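Pdx2 protein (Plasmodium falciparum, PDB 2ABW) hydrolyses glutamine to glutamate and ammonia, which is channelled to the active site of its partner Pdx1 for pyridoxal 5'-phosphate (vitamin B6) synthesis. Local coordinates at residues A[35-38]-A[39-42]. Residues are numbered along the deposited sequence; the frame is centred on the assembly and turned at random.
Sequences VRNV and HDLG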
# COMPACT_ATOMS: atom_id res chain seq x y z
N VAL A 35 10.26 -0.54 9.89
CA VAL A 35 10.71 -1.88 9.49
C VAL A 35 11.89 -1.76 8.52
O VAL A 35 11.79 -1.15 7.47
CB VAL A 35 9.60 -2.68 8.84
CG1 VAL A 35 10.10 -3.96 8.19
CG2 VAL A 35 8.46 -2.87 9.90
N ARG A 36 13.02 -2.26 8.94
CA ARG A 36 14.26 -2.15 8.19
C ARG A 36 14.86 -3.52 7.93
O ARG A 36 15.82 -3.64 7.21
CB ARG A 36 15.22 -1.36 9.07
CG ARG A 36 14.77 -0.01 9.50
CD ARG A 36 15.52 0.34 10.80
NE ARG A 36 14.89 -0.39 11.94
CZ ARG A 36 15.52 -0.85 13.00
NH1 ARG A 36 16.84 -0.75 13.11
NH2 ARG A 36 14.85 -1.44 13.98
N ASN A 37 14.30 -4.57 8.57
CA ASN A 37 14.90 -5.89 8.49
C ASN A 37 13.88 -6.93 8.91
O ASN A 37 12.76 -6.59 9.32
CB ASN A 37 16.15 -5.92 9.35
CG ASN A 37 15.89 -5.58 10.77
OD1 ASN A 37 15.05 -6.14 11.39
ND2 ASN A 37 16.69 -4.67 11.33
N VAL A 38 14.25 -8.20 8.82
CA VAL A 38 13.34 -9.30 9.11
C VAL A 38 12.95 -9.39 10.60
O VAL A 38 11.84 -9.83 10.91
CB VAL A 38 13.88 -10.65 8.60
CG1 VAL A 38 14.09 -10.65 7.10
CG2 VAL A 38 15.18 -11.01 9.28
N HIS A 39 13.84 -8.97 11.49
CA HIS A 39 13.50 -8.93 12.94
C HIS A 39 12.31 -7.96 13.17
O HIS A 39 11.32 -8.30 13.78
CB HIS A 39 14.70 -8.46 13.73
CG HIS A 39 14.46 -8.48 15.20
ND1 HIS A 39 14.43 -7.32 15.96
CD2 HIS A 39 14.19 -9.49 16.06
CE1 HIS A 39 14.10 -7.62 17.20
NE2 HIS A 39 13.99 -8.93 17.30
N ASP A 40 12.43 -6.77 12.62
CA ASP A 40 11.38 -5.78 12.73
C ASP A 40 10.07 -6.34 12.14
O ASP A 40 8.98 -6.17 12.68
CB ASP A 40 11.67 -4.49 11.98
CG ASP A 40 12.89 -3.72 12.45
OD1 ASP A 40 13.21 -3.78 13.70
OD2 ASP A 40 13.50 -2.98 11.59
N LEU A 41 10.21 -6.97 10.96
CA LEU A 41 9.00 -7.50 10.22
C LEU A 41 8.32 -8.48 11.08
O LEU A 41 7.11 -8.53 11.08
CB LEU A 41 9.42 -8.09 8.89
CG LEU A 41 8.28 -8.65 8.07
CD1 LEU A 41 7.32 -7.46 7.69
CD2 LEU A 41 8.81 -9.33 6.86
N GLY A 42 9.09 -9.33 11.80
CA GLY A 42 8.50 -10.34 12.67
C GLY A 42 7.62 -9.82 13.79
O GLY A 42 6.81 -10.58 14.40
O HOH W 1 16.07 -4.61 14.21
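Asn37 and Asp40, whose side chains cross at about a right angle, illustrate how a short helix following a beta strand is capped. Asn37 is the N-cap of helix 38-42: with CG between the backbone N and the carbonyl carbon (chi1 58°), its amide turns forward to the first turn, and OD1 accepts from Asp40 N at 3.0 Å in a nearly straight bond. The carboxylate of Asp40 reaches the other way, back to the residues leading out of edge strand 30-35. Its CG stands anti to the carbonyl carbon (chi1 -63°), which brings OD2 to Arg36 N at 2.8 Å through the anti lone pair, while OD1 forms a salt bridge with Arg36 NH2 at 2.9 Å. Arg36 curls its guanidinium round to this carboxylate, the two planes lying 32° apart, and Asn37 ND2 sits over one guanidinium face. A water accepts from Asn37 ND2 and donates to Asp40 OD1. Val35 CG1 packs against Leu41 CB at 4.2 Å, and both side chains also touch Leu47 of strand 46-49, two places along in the sheet. Leu41 and Val38 pack on helix 63-77, away from the catalytic residues. Leu41 N to Asn37 O and Gly42 N to Val38 O begin the helical bonding. These bonds tie Arg36 and Asn37 to the first turn, and the buried carboxylate, held by a backbone N-H, a guanidinium and a water, is probably ionised.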